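6-phosphogluconolactonase (Shewanella baltica, PDB 3NWP) probably hydrolyses 6-phosphogluconolactone to 6-phosphogluconate in the oxidative branch of the pentose phosphate pathway. Local coordinates at residues D72-E77 with A171-I176; L41-G46 with V66-A71; L135-D140 with M214-V219; L52-S57 with R89-Q94. All coordinates share one frame; numbering follows the deposited sequence. Where two conformers were deposited one is given.

Interaction 1: residues D72-E77 with A171-I176; sequences DERWVE and APHGRI
Glu73 and Ile176 face each other as an antiparallel hydrogen-bonded pair, Glu73 N giving to Ile176 O at 2.9 Å and Ile176 N to Glu73 O at 3.0 Å, and Trp75 N extends the pairing to Gly174 O. Next to them Arg74 and Arg175 form a non-hydrogen-bonded pair whose side chains lie together on one face. Arg74 NE sits over a face of the Arg175 guanidinium, 3.6 Å from NH1. This approach of like charges is probably tolerable because both groups have acceptors: Arg74 NH1 reaches Ala82 O, while Arg175, bent back at chi2 (-61°), grips Pro172 O side-on with NE and NH2, nearly in its own plane. Ser145 OG bonds both Arg175 NH1 and Asp72 OD2, which also form a long salt bridge (4.0 Å). An alanine in place of Arg175 would probably leave Pro172 O without its two donors and cost Asp72 its distant cationic partner, though Ser145 would still bond it. On the opposite face, branched Ile176 lays CG2 3.6 Å from Glu73 CB and 4.0 Å from Trp75 CZ3, at the edge of the indole. Beyond the strand pairing, Val76 CG1 touches His173 ND1 at 3.6 Å. Helix 112-122 packs on Trp75 and Ile176, the Glu73 carboxylate reaches the backbone at Asn84 and Glu85 where helix 84-91 begins, and strand 163-166 pairs with strand 175-178.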
loop_
_atom_site.group_PDB
_atom_site.type_symbol
_atom_site.label_atom_id
_atom_site.label_comp_id
_atom_site.label_asym_id
_atom_site.label_seq_id
_atom_site.Cartn_x
_atom_site.Cartn_y
_atom_site.Cartn_z
ATOM N N ASP A 72 3.627 4.011 2.160
ATOM C CA ASP A 72 4.978 4.389 2.621
ATOM C C ASP A 72 5.579 5.385 1.677
ATOM O O ASP A 72 5.082 5.630 0.568
ATOM C CB ASP A 72 5.886 3.156 2.793
ATOM C CG ASP A 72 6.322 2.523 1.485
ATOM O OD1 ASP A 72 5.501 2.450 0.571
ATOM O OD2 ASP A 72 7.445 2.046 1.374
ATOM N N GLU A 73 6.673 5.976 2.122
ATOM C CA GLU A 73 7.334 6.990 1.325
ATOM C C GLU A 73 8.804 7.000 1.669
ATOM O O GLU A 73 9.202 6.713 2.771
ATOM C CB GLU A 73 6.686 8.368 1.530
ATOM C CG GLU A 73 7.318 9.519 0.771
ATOM C CD GLU A 73 7.283 9.318 -0.752
ATOM O OE1 GLU A 73 8.067 8.504 -1.272
ATOM O OE2 GLU A 73 6.407 9.984 -1.389
ATOM N N ARG A 74 9.626 7.295 0.666
ATOM C CA ARG A 74 11.060 7.534 0.867
ATOM C C ARG A 74 11.242 8.985 1.258
ATOM O O ARG A 74 10.581 9.899 0.700
ATOM C CB ARG A 74 11.823 7.239 -0.416
ATOM C CG ARG A 74 11.898 5.761 -0.834
ATOM C CD ARG A 74 10.581 5.247 -1.430
ATOM N NE ARG A 74 10.732 3.890 -1.926
ATOM C CZ ARG A 74 11.351 3.562 -3.058
ATOM N NH1 ARG A 74 11.850 4.494 -3.887
ATOM N NH2 ARG A 74 11.464 2.275 -3.384
ATOM N N TRP A 75 12.119 9.239 2.236
ATOM C CA TRP A 75 12.296 10.622 2.728
ATOM C C TRP A 75 13.256 11.393 1.785
ATOM O O TRP A 75 14.486 11.595 2.081
ATOM C CB TRP A 75 12.739 10.643 4.204
ATOM C CG TRP A 75 12.327 11.879 4.855
ATOM C CD1 TRP A 75 13.096 13.017 5.108
ATOM C CD2 TRP A 75 11.020 12.185 5.305
ATOM N NE1 TRP A 75 12.317 13.981 5.693
ATOM C CE2 TRP A 75 11.038 13.507 5.827
ATOM C CE3 TRP A 75 9.812 11.483 5.298
ATOM C CZ2 TRP A 75 9.915 14.118 6.329
ATOM C CZ3 TRP A 75 8.689 12.079 5.795
ATOM C CH2 TRP A 75 8.735 13.404 6.314
ATOM N N VAL A 76 12.692 11.785 0.639
ATOM C CA VAL A 76 13.367 12.464 -0.435
ATOM C C VAL A 76 12.345 13.482 -0.944
ATOM O O VAL A 76 11.146 13.385 -0.620
ATOM C CB VAL A 76 13.783 11.519 -1.571
ATOM C CG1 VAL A 76 14.823 10.419 -1.116
ATOM C CG2 VAL A 76 12.534 10.876 -2.230
ATOM N N GLU A 77 12.788 14.483 -1.719
ATOM C CA GLU A 77 11.850 15.465 -2.225
ATOM C C GLU A 77 10.762 14.795 -3.056
ATOM O O GLU A 77 11.016 13.811 -3.744
ATOM C CB GLU A 77 12.560 16.509 -3.103
ATOM C CG GLU A 77 13.589 17.370 -2.364
ATOM C CD GLU A 77 12.941 18.259 -1.357
ATOM O OE1 GLU A 77 12.076 19.060 -1.773
ATOM O OE2 GLU A 77 13.289 18.155 -0.159
ATOM N N ALA A 171 18.111 -1.498 1.969
ATOM C CA ALA A 171 17.461 -0.692 0.932
ATOM C C ALA A 171 17.738 0.775 1.232
ATOM O O ALA A 171 17.933 1.153 2.397
ATOM C CB ALA A 171 15.942 -0.941 0.920
ATOM N N PRO A 172 17.785 1.613 0.188
ATOM C CA PRO A 172 18.105 3.021 0.366
ATOM C C PRO A 172 16.980 3.858 0.964
ATOM O O PRO A 172 15.814 3.517 0.843
ATOM C CB PRO A 172 18.376 3.512 -1.066
ATOM C CG PRO A 172 17.560 2.647 -1.914
ATOM C CD PRO A 172 17.671 1.271 -1.246
ATOM N N HIS A 173 17.396 4.966 1.548
ATOM C CA HIS A 173 16.544 6.106 1.979
ATOM C C HIS A 173 15.867 5.841 3.326
ATOM O O HIS A 173 15.365 4.730 3.602
ATOM C CB HIS A 173 15.482 6.533 0.934
ATOM C CG HIS A 173 16.015 6.652 -0.459
ATOM N ND1 HIS A 173 16.973 7.579 -0.812
ATOM C CD2 HIS A 173 15.761 5.929 -1.572
ATOM C CE1 HIS A 173 17.271 7.435 -2.095
ATOM N NE2 HIS A 173 16.559 6.435 -2.578
ATOM N N GLY A 174 15.874 6.857 4.146
ATOM C CA GLY A 174 14.979 6.871 5.299
ATOM C C GLY A 174 13.552 6.712 4.782
ATOM O O GLY A 174 13.236 7.207 3.719
ATOM N N ARG A 175 12.678 6.129 5.609
ATOM C CA ARG A 175 11.311 5.844 5.211
ATOM C C ARG A 175 10.329 6.329 6.257
ATOM O O ARG A 175 10.612 6.343 7.467
ATOM C CB ARG A 175 11.072 4.326 5.033
ATOM C CG ARG A 175 12.120 3.581 4.194
ATOM C CD ARG A 175 12.148 4.122 2.819
ATOM N NE ARG A 175 13.059 3.403 1.933
ATOM C CZ ARG A 175 12.688 2.412 1.097
ATOM N NH1 ARG A 175 11.422 1.979 1.085
ATOM N NH2 ARG A 175 13.585 1.859 0.281
ATOM N N ILE A 176 9.157 6.693 5.767
ATOM C CA ILE A 176 7.980 6.774 6.608
ATOM C C ILE A 176 7.079 5.648 6.119
ATOM O O ILE A 176 7.047 5.324 4.931
ATOM C CB ILE A 176 7.357 8.156 6.495
ATOM C CG1 ILE A 176 6.180 8.323 7.419
ATOM C CG2 ILE A 176 6.973 8.488 5.068
ATOM C CD1 ILE A 176 6.063 9.777 7.881
HETATM O O HOH W 1 9.189 -0.423 0.291
HETATM O O HOH W 2 16.422 9.573 2.948
#

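Interaction 2: residues L41-G46 with V66-A71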
loop_
_atom_site.group_PDB
_atom_site.type_symbol
_atom_site.label_atom_id
_atom_site.label_comp_id
_atom_site.label_asym_id
_atom_site.label_seq_id
_atom_site.Cartn_x
_atom_site.Cartn_y
_atom_site.Cartn_z
ATOM N N LEU A 41 -8.485 5.366 -0.075
ATOM C CA LEU A 41 -7.610 4.457 -0.811
ATOM C C LEU A 41 -6.149 4.672 -0.391
ATOM O O LEU A 41 -5.666 5.811 -0.352
ATOM C CB LEU A 41 -7.730 4.766 -2.266
ATOM C CG LEU A 41 -6.800 4.054 -3.232
ATOM C CD1 LEU A 41 -7.048 2.529 -3.264
ATOM C CD2 LEU A 41 -6.872 4.672 -4.710
ATOM N N VAL A 42 -5.448 3.581 -0.088
ATOM C CA VAL A 42 -4.011 3.606 0.175
ATOM C C VAL A 42 -3.380 2.851 -0.957
ATOM O O VAL A 42 -3.784 1.737 -1.307
ATOM C CB VAL A 42 -3.678 2.919 1.491
ATOM C CG1 VAL A 42 -2.136 2.824 1.691
ATOM C CG2 VAL A 42 -4.404 3.661 2.708
ATOM N N VAL A 43 -2.379 3.445 -1.591
ATOM C CA VAL A 43 -1.628 2.785 -2.627
ATOM C C VAL A 43 -0.126 2.685 -2.299
ATOM O O VAL A 43 0.404 3.510 -1.524
ATOM C CB VAL A 43 -1.788 3.447 -3.992
ATOM C CG1 VAL A 43 -3.306 3.380 -4.424
ATOM C CG2 VAL A 43 -1.305 4.952 -4.006
ATOM N N SER A 44 0.540 1.728 -2.943
ATOM C CA SER A 44 1.956 1.527 -2.825
ATOM C C SER A 44 2.697 1.928 -4.096
ATOM O O SER A 44 2.099 2.071 -5.166
ATOM C CB SER A 44 2.246 0.062 -2.456
ATOM O OG SER A 44 1.622 -0.302 -1.229
ATOM N N GLY A 45 4.005 2.126 -3.951
ATOM C CA GLY A 45 4.868 2.628 -5.026
ATOM C C GLY A 45 5.581 1.563 -5.805
ATOM O O GLY A 45 5.146 0.404 -5.893
ATOM N N GLY A 46 6.662 1.966 -6.480
ATOM C CA GLY A 46 7.410 1.023 -7.317
ATOM C C GLY A 46 6.892 1.027 -8.758
ATOM O O GLY A 46 5.935 1.720 -9.091
ATOM N N VAL A 66 -13.015 10.726 -2.965
ATOM C CA VAL A 66 -12.031 9.664 -2.568
ATOM C C VAL A 66 -10.795 10.346 -2.056
ATOM O O VAL A 66 -10.176 11.190 -2.763
ATOM C CB VAL A 66 -11.689 8.710 -3.733
ATOM C CG1 VAL A 66 -10.629 7.644 -3.253
ATOM C CG2 VAL A 66 -12.945 8.071 -4.327
ATOM N N TYR A 67 -10.383 9.991 -0.833
ATOM C CA TYR A 67 -9.143 10.427 -0.236
ATOM C C TYR A 67 -8.083 9.388 -0.500
ATOM O O TYR A 67 -8.340 8.194 -0.322
ATOM C CB TYR A 67 -9.311 10.598 1.272
ATOM C CG TYR A 67 -10.150 11.752 1.696
ATOM C CD1 TYR A 67 -11.520 11.687 1.646
ATOM C CD2 TYR A 67 -9.551 12.863 2.290
ATOM C CE1 TYR A 67 -12.311 12.764 2.084
ATOM C CE2 TYR A 67 -10.328 13.930 2.736
ATOM C CZ TYR A 67 -11.704 13.866 2.617
ATOM O OH TYR A 67 -12.508 14.901 3.045
ATOM N N ILE A 68 -6.899 9.806 -0.969
ATOM C CA ILE A 68 -5.852 8.879 -1.327
ATOM C C ILE A 68 -4.558 9.202 -0.614
ATOM O O ILE A 68 -4.201 10.361 -0.453
ATOM C CB ILE A 68 -5.569 8.909 -2.833
ATOM C CG1 ILE A 68 -6.853 8.703 -3.647
ATOM C CG2 ILE A 68 -4.505 7.843 -3.165
ATOM C CD1 ILE A 68 -6.657 8.768 -5.190
ATOM N N THR A 69 -3.894 8.183 -0.074
ATOM C CA THR A 69 -2.575 8.363 0.493
ATOM C C THR A 69 -1.678 7.164 0.148
ATOM O O THR A 69 -2.073 6.268 -0.609
ATOM C CB THR A 69 -2.618 8.672 2.005
ATOM O OG1 THR A 69 -1.334 9.193 2.428
ATOM C CG2 THR A 69 -3.010 7.472 2.878
ATOM N N LEU A 70 -0.461 7.166 0.674
ATOM C CA LEU A 70 0.578 6.203 0.391
ATOM C C LEU A 70 0.769 5.224 1.538
ATOM O O LEU A 70 0.658 5.587 2.730
ATOM C CB LEU A 70 1.922 6.954 0.196
ATOM C CG LEU A 70 1.928 8.050 -0.877
ATOM C CD1 LEU A 70 3.249 8.835 -0.865
ATOM C CD2 LEU A 70 1.670 7.424 -2.250
ATOM N N ALA A 71 1.082 3.982 1.196
ATOM C CA ALA A 71 1.453 2.996 2.199
ATOM C C ALA A 71 2.754 3.356 2.909
ATOM O O ALA A 71 2.946 2.987 4.070
ATOM C CB ALA A 71 1.529 1.561 1.584
#
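Leu41, Val42 and Val43 lie beside Ile68, Thr69 and Leu70 as two neighbouring parallel strands of a beta-alpha-beta unit, the chain between them passing through helix 50-58, in the Rossmann-like sheet of this enzyme. The tight part is the strand pairing itself. Leu41 N gives to Tyr67 O at 2.8 Å, Thr69 N to Leu41 O, and Val43 N to Thr69 O at 3.0 Å. One face of the pair carries Leu41, Val43, Ile68 and Leu70: Leu41 and Ile68 run side by side, CD2 to CD1 4.1 Å, and Val43 CG2 stands 4.2 Å from Leu70 CD2. These aliphatic groups suit a buried surface, and helix 84-91 packs on Val43 and Leu70 through Val88. On the other face Val42 CG2 rests beside the methyl of Thr69. With OG1 anti to the backbone N (chi1 -165°), Thr69 turns its methyl to Val42 and its buried hydroxyl to Arg103 O. The packing slackens at both ends. At one, Tyr67, partly exposed, meets Phe126 edge-to-face; at the other, the chain leaves the strand at the partly exposed Ser44, whose OG bonds Val134 O of the adjacent strand and lies 3.4 Å from Ala71 CB. At this Ser44 end the last bond is nearly straight at the hydrogen, but Ala71 N comes from 36° above the carbonyl plane of Val43 O, at 2.8 Å, with Val42 CG1 3.5 Å from the same nitrogen.

Interaction 3: residues L135-D140 with M214-V219; sequences LGMGND and MPIRAV
Met137, a selenomethionine, lays its side chain across Ile216 at about a right angle, with SE 3.9 Å from Ile216 CG2 and its own CG 4.0 Å from Ile216 CB. With CG anti to the backbone N (chi1 180°) and the next torsion also extended, CG and SE pass alongside the branched carbon of Ile216; the bend at chi3 (71°) turns only the terminal CE. An unbranched, flexible chain suits this position, since it can follow the contour of a stiff beta-branched partner; Leu191 and Leu193 of strand 189-194 and Val201 of helix 196-206 also touch Met137. Farther along, Leu135 and Val219 reach toward each other tip to tip, CD1 to CG2 3.8 Å, an apolar meeting of the end of strand 132-135 with helix 217-220. From Gly136 the segment is the glycine-rich loop that follows this parallel strand, and the LGMGND sequence continuing into Gly141 and His142 matches a motif that lies close to the active site in relatives of this family. Gly138 belongs there because a beta carbon would collide with Asp140 OD1, which bonds His142 ND1. The opposing segment starts as a type I turn, Arg217 N bonding Met214 O at 2.9 Å. Met214, also a selenomethionine, brings CG to 4.0 Å from Asp140 O, while its SE lies 3.5 Å above one face of the Arg217 guanidinium, offset toward the rim. That guanidinium is held by the carbonyls of Gln204, Ala205 and Asp210.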
loop_
_atom_site.group_PDB
_atom_site.type_symbol
_atom_site.label_atom_id
_atom_site.label_comp_id
_atom_site.label_asym_id
_atom_site.label_seq_id
_atom_site.Cartn_x
_atom_site.Cartn_y
_atom_site.Cartn_z
ATOM N N LEU A 135 -1.188 -3.127 -1.677
ATOM C CA LEU A 135 0.152 -3.424 -1.243
ATOM C C LEU A 135 1.041 -4.075 -2.327
ATOM O O LEU A 135 0.519 -4.730 -3.260
ATOM C CB LEU A 135 0.121 -4.326 0.016
ATOM C CG LEU A 135 -0.601 -3.772 1.243
ATOM C CD1 LEU A 135 -0.461 -4.874 2.365
ATOM C CD2 LEU A 135 0.096 -2.468 1.679
ATOM N N GLY A 136 2.344 -3.976 -2.130
ATOM C CA GLY A 136 3.313 -4.781 -2.842
ATOM C C GLY A 136 4.113 -5.587 -1.847
ATOM O O GLY A 136 3.921 -5.505 -0.626
HETATM N N MSE A 137 5.010 -6.385 -2.391
HETATM C CA MSE A 137 5.897 -7.204 -1.552
HETATM C C MSE A 137 7.251 -7.231 -2.221
HETATM O O MSE A 137 7.374 -7.495 -3.406
HETATM C CB MSE A 137 5.340 -8.588 -1.432
HETATM C CG MSE A 137 6.158 -9.596 -0.583
HETATM SE SE MSE A 137 5.678 -11.411 -0.779
HETATM C CE MSE A 137 6.359 -11.573 -2.507
ATOM N N GLY A 138 8.301 -7.005 -1.411
ATOM C CA GLY A 138 9.662 -7.101 -1.919
ATOM C C GLY A 138 10.151 -8.545 -1.960
ATOM O O GLY A 138 9.550 -9.452 -1.407
ATOM N N ASN A 139 11.273 -8.745 -2.641
ATOM C CA ASN A 139 11.893 -10.073 -2.713
ATOM C C ASN A 139 12.423 -10.551 -1.380
ATOM O O ASN A 139 12.706 -11.755 -1.209
ATOM C CB ASN A 139 13.008 -10.092 -3.778
ATOM C CG ASN A 139 12.479 -10.020 -5.177
ATOM O OD1 ASN A 139 11.425 -10.548 -5.481
ATOM N ND2 ASN A 139 13.235 -9.359 -6.051
ATOM N N ASP A 140 12.548 -9.641 -0.408
ATOM C CA ASP A 140 12.877 -9.949 0.976
ATOM C C ASP A 140 11.671 -10.229 1.894
ATOM O O ASP A 140 11.826 -10.402 3.095
ATOM C CB ASP A 140 13.734 -8.800 1.595
ATOM C CG ASP A 140 12.982 -7.478 1.671
ATOM O OD1 ASP A 140 11.911 -7.370 1.060
ATOM O OD2 ASP A 140 13.499 -6.485 2.268
HETATM N N MSE A 214 9.721 -12.081 7.471
HETATM C CA MSE A 214 9.012 -11.600 6.243
HETATM C C MSE A 214 7.759 -10.836 6.659
HETATM O O MSE A 214 6.700 -11.432 6.894
HETATM C CB MSE A 214 8.648 -12.781 5.332
HETATM C CG MSE A 214 9.853 -13.522 4.743
HETATM SE SE MSE A 214 9.457 -14.917 3.552
HETATM C CE MSE A 214 9.077 -13.885 2.160
ATOM N N PRO A 215 7.864 -9.497 6.767
ATOM C CA PRO A 215 6.753 -8.725 7.351
ATOM C C PRO A 215 5.394 -8.743 6.588
ATOM O O PRO A 215 4.363 -8.509 7.204
ATOM C CB PRO A 215 7.346 -7.324 7.450
ATOM C CG PRO A 215 8.835 -7.585 7.700
ATOM C CD PRO A 215 9.124 -8.724 6.747
ATOM N N ILE A 216 5.420 -9.100 5.306
ATOM C CA ILE A 216 4.197 -9.360 4.556
ATOM C C ILE A 216 3.296 -10.380 5.302
ATOM O O ILE A 216 2.089 -10.354 5.204
ATOM C CB ILE A 216 4.506 -9.766 3.108
ATOM C CG1 ILE A 216 3.216 -9.894 2.283
ATOM C CG2 ILE A 216 5.198 -11.157 3.053
ATOM C CD1 ILE A 216 2.382 -8.568 2.146
ATOM N N ARG A 217 3.928 -11.298 6.067
ATOM C CA ARG A 217 3.134 -12.221 6.836
ATOM C C ARG A 217 2.177 -11.610 7.825
ATOM O O ARG A 217 1.182 -12.226 8.184
ATOM C CB ARG A 217 4.084 -13.227 7.571
ATOM C CG ARG A 217 4.874 -14.107 6.610
ATOM C CD ARG A 217 6.047 -14.801 7.303
ATOM N NE ARG A 217 6.659 -15.810 6.460
ATOM C CZ ARG A 217 7.884 -16.313 6.646
ATOM N NH1 ARG A 217 8.665 -15.808 7.612
ATOM N NH2 ARG A 217 8.358 -17.283 5.849
ATOM N N ALA A 218 2.471 -10.389 8.312
ATOM C CA ALA A 218 1.541 -9.727 9.214
ATOM C C ALA A 218 0.188 -9.451 8.574
ATOM O O ALA A 218 -0.838 -9.464 9.247
ATOM C CB ALA A 218 2.152 -8.423 9.785
ATOM N N VAL A 219 0.203 -9.273 7.251
ATOM C CA VAL A 219 -1.000 -9.123 6.436
ATOM C C VAL A 219 -1.595 -10.488 6.030
ATOM O O VAL A 219 -2.790 -10.711 6.173
ATOM C CB VAL A 219 -0.685 -8.290 5.182
ATOM C CG1 VAL A 219 -1.836 -8.314 4.186
ATOM C CG2 VAL A 219 -0.358 -6.823 5.595
#

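Interaction 4: residues L52-S57 with R89-Q94; sequences LFQLLS and REHLLQ
Helix 50-58, the crossover helix of a beta-alpha-beta unit, meets the C-terminal end of helix 84-91 and the turn beyond it, with Phe53 and Leu92 closest in backbone position. Their side chains cross at about a right angle, Phe53 CB and Leu92 CB being 3.8 Å apart, while His91 CB lies at the edge of the Phe53 ring. Leu92, with CG anti to the backbone N (chi1 179°), sends CD1 over the helix surface to within 3.7 Å of Phe53 O and 3.8 Å of Leu56 CB. A leucine serves well here: one branch, CD1, fills the groove between Phe53 and Leu56, while the other, CD2, turns to Ile68. Toward the outside, the partly exposed Gln54 and His91 lie side by side, their flat groups 30° apart. Ser57 closes the other end: its CB sits 3.3 Å from Gln94 O and 3.4 Å from Leu92 O, a fit that favours a small residue. Its OG takes the crowded position between backbone N and carbonyl carbon (chi1 82°), from which it donates to Gln54 O at 2.7 Å, one turn back, and also bonds Asn95 ND2. An alanine here would probably leave the Asn95 amide without its mate and the end of the 89-94 turn less firmly tied to the helix. Gln94 NE2 in turn bonds Arg89 O at 2.9 Å, tying the turn to its own helix. Leu56 also touches Ile25 of helix 14-36, and Leu92 rests on Ile68 of strand 66-74.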
loop_
_atom_site.group_PDB
_atom_site.type_symbol
_atom_site.label_atom_id
_atom_site.label_comp_id
_atom_site.label_asym_id
_atom_site.label_seq_id
_atom_site.Cartn_x
_atom_site.Cartn_y
_atom_site.Cartn_z
ATOM N N LEU A 52 -1.648 -0.138 -13.587
ATOM C CA LEU A 52 -2.865 -0.151 -12.769
ATOM C C LEU A 52 -3.342 1.270 -12.471
ATOM O O LEU A 52 -4.526 1.589 -12.625
ATOM C CB LEU A 52 -2.545 -0.871 -11.449
ATOM C CG LEU A 52 -3.711 -0.827 -10.457
ATOM C CD1 LEU A 52 -4.920 -1.634 -10.938
ATOM C CD2 LEU A 52 -3.259 -1.273 -9.031
ATOM N N PHE A 53 -2.414 2.125 -12.080
ATOM C CA PHE A 53 -2.753 3.528 -11.799
ATOM C C PHE A 53 -3.353 4.198 -13.007
ATOM O O PHE A 53 -4.329 4.942 -12.889
ATOM C CB PHE A 53 -1.560 4.332 -11.347
ATOM C CG PHE A 53 -1.001 3.977 -9.951
ATOM C CD1 PHE A 53 -1.720 3.251 -9.006
ATOM C CD2 PHE A 53 0.214 4.464 -9.591
ATOM C CE1 PHE A 53 -1.167 3.004 -7.774
ATOM C CE2 PHE A 53 0.757 4.255 -8.321
ATOM C CZ PHE A 53 0.033 3.505 -7.422
ATOM N N GLN A 54 -2.723 3.981 -14.171
ATOM C CA GLN A 54 -3.225 4.573 -15.421
ATOM C C GLN A 54 -4.670 4.143 -15.704
ATOM O O GLN A 54 -5.510 4.954 -16.098
ATOM C CB GLN A 54 -2.279 4.250 -16.606
ATOM C CG GLN A 54 -0.902 4.921 -16.491
ATOM C CD GLN A 54 0.180 4.268 -17.362
ATOM O OE1 GLN A 54 -0.115 3.568 -18.335
ATOM N NE2 GLN A 54 1.436 4.456 -16.974
ATOM N N LEU A 55 -4.957 2.871 -15.532
ATOM C CA LEU A 55 -6.306 2.347 -15.762
ATOM C C LEU A 55 -7.289 2.898 -14.742
ATOM O O LEU A 55 -8.430 3.323 -15.055
ATOM C CB LEU A 55 -6.346 0.824 -15.691
ATOM C CG LEU A 55 -5.665 0.049 -16.791
ATOM C CD1 LEU A 55 -5.929 -1.453 -16.551
ATOM C CD2 LEU A 55 -6.135 0.421 -18.218
ATOM N N LEU A 56 -6.863 2.935 -13.475
ATOM C CA LEU A 56 -7.732 3.451 -12.430
ATOM C C LEU A 56 -8.088 4.922 -12.703
ATOM O O LEU A 56 -9.208 5.347 -12.466
ATOM C CB LEU A 56 -7.031 3.413 -11.066
ATOM C CG LEU A 56 -7.234 2.225 -10.216
ATOM C CD1 LEU A 56 -6.364 2.402 -8.927
ATOM C CD2 LEU A 56 -8.741 1.995 -9.821
ATOM N N SER A 57 -7.111 5.707 -13.193
ATOM C CA SER A 57 -7.303 7.107 -13.453
ATOM C C SER A 57 -8.451 7.360 -14.428
ATOM O O SER A 57 -9.003 8.460 -14.402
ATOM C CB SER A 57 -6.034 7.777 -13.943
ATOM O OG SER A 57 -5.819 7.575 -15.334
ATOM N N ARG A 89 1.464 10.991 -8.443
ATOM C CA ARG A 89 0.966 12.198 -9.091
ATOM C C ARG A 89 1.082 12.060 -10.615
ATOM O O ARG A 89 0.193 12.564 -11.337
ATOM C CB ARG A 89 1.724 13.424 -8.588
ATOM C CG ARG A 89 1.393 13.829 -7.140
ATOM C CD ARG A 89 2.049 15.137 -6.752
ATOM N NE ARG A 89 1.759 15.526 -5.386
ATOM C CZ ARG A 89 0.616 16.022 -4.949
ATOM N NH1 ARG A 89 -0.417 16.254 -5.774
ATOM N NH2 ARG A 89 0.508 16.328 -3.672
ATOM N N GLU A 90 2.134 11.436 -11.106
ATOM C CA GLU A 90 2.293 11.337 -12.542
ATOM C C GLU A 90 1.269 10.419 -13.171
ATOM O O GLU A 90 0.720 10.742 -14.249
ATOM C CB GLU A 90 3.685 10.875 -12.955
ATOM C CG GLU A 90 4.789 11.881 -12.630
ATOM C CD GLU A 90 6.181 11.493 -13.160
ATOM O OE1 GLU A 90 7.198 12.046 -12.650
ATOM O OE2 GLU A 90 6.253 10.648 -14.084
ATOM N N HIS A 91 1.017 9.273 -12.521
ATOM C CA HIS A 91 0.259 8.200 -13.129
ATOM C C HIS A 91 -1.170 7.995 -12.628
ATOM O O HIS A 91 -2.010 7.572 -13.417
ATOM C CB HIS A 91 1.011 6.872 -12.991
ATOM C CG HIS A 91 2.350 6.883 -13.644
ATOM N ND1 HIS A 91 2.504 6.735 -15.010
ATOM C CD2 HIS A 91 3.588 7.078 -13.139
ATOM C CE1 HIS A 91 3.791 6.830 -15.313
ATOM N NE2 HIS A 91 4.472 7.037 -14.199
ATOM N N LEU A 92 -1.442 8.197 -11.331
ATOM C CA LEU A 92 -2.781 8.003 -10.791
ATOM C C LEU A 92 -3.637 9.286 -10.827
ATOM O O LEU A 92 -4.808 9.234 -11.157
ATOM C CB LEU A 92 -2.715 7.397 -9.368
ATOM C CG LEU A 92 -4.053 7.145 -8.656
ATOM C CD1 LEU A 92 -4.850 6.118 -9.470
ATOM C CD2 LEU A 92 -3.800 6.594 -7.214
ATOM N N LEU A 93 -3.047 10.418 -10.419
ATOM C CA LEU A 93 -3.811 11.643 -10.199
ATOM C C LEU A 93 -3.897 12.392 -11.541
ATOM O O LEU A 93 -3.365 13.518 -11.723
ATOM C CB LEU A 93 -3.139 12.487 -9.150
ATOM C CG LEU A 93 -2.985 11.847 -7.786
ATOM C CD1 LEU A 93 -2.416 12.911 -6.816
ATOM C CD2 LEU A 93 -4.338 11.329 -7.236
ATOM N N GLN A 94 -4.502 11.696 -12.486
ATOM C CA GLN A 94 -4.611 12.140 -13.894
ATOM C C GLN A 94 -6.029 11.802 -14.361
ATOM O O GLN A 94 -6.754 11.032 -13.730
ATOM C CB GLN A 94 -3.595 11.390 -14.742
ATOM C CG GLN A 94 -2.111 11.644 -14.372
ATOM C CD GLN A 94 -1.661 13.057 -14.670
ATOM O OE1 GLN A 94 -2.162 13.689 -15.599
ATOM N NE2 GLN A 94 -0.748 13.577 -13.877
#

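How the interactions relate
Interactions 1 and 2 use successive parts of strand 66-74, their centres 15 Å apart: 41-46 pairs with it in parallel, and farther along 171-176 pairs antiparallel, so one strand joins the parallel core to the mixed margin of the sheet. Interaction 4, 11 Å from interaction 2 between centres, packs the two helices flanking that strand in sequence; Phe53 touches Val43 of strand 39-43 and Leu92 touches Ile68 of strand 66-74. Interaction 3 comes after 2 and 4 along the chain, its segments alternating with those of interaction 1. It lies across the chain's centre from interaction 4, about 24 Å away between centres, and touches interaction 2 where Ser44 OG meets Leu135 CA at 3.5 Å.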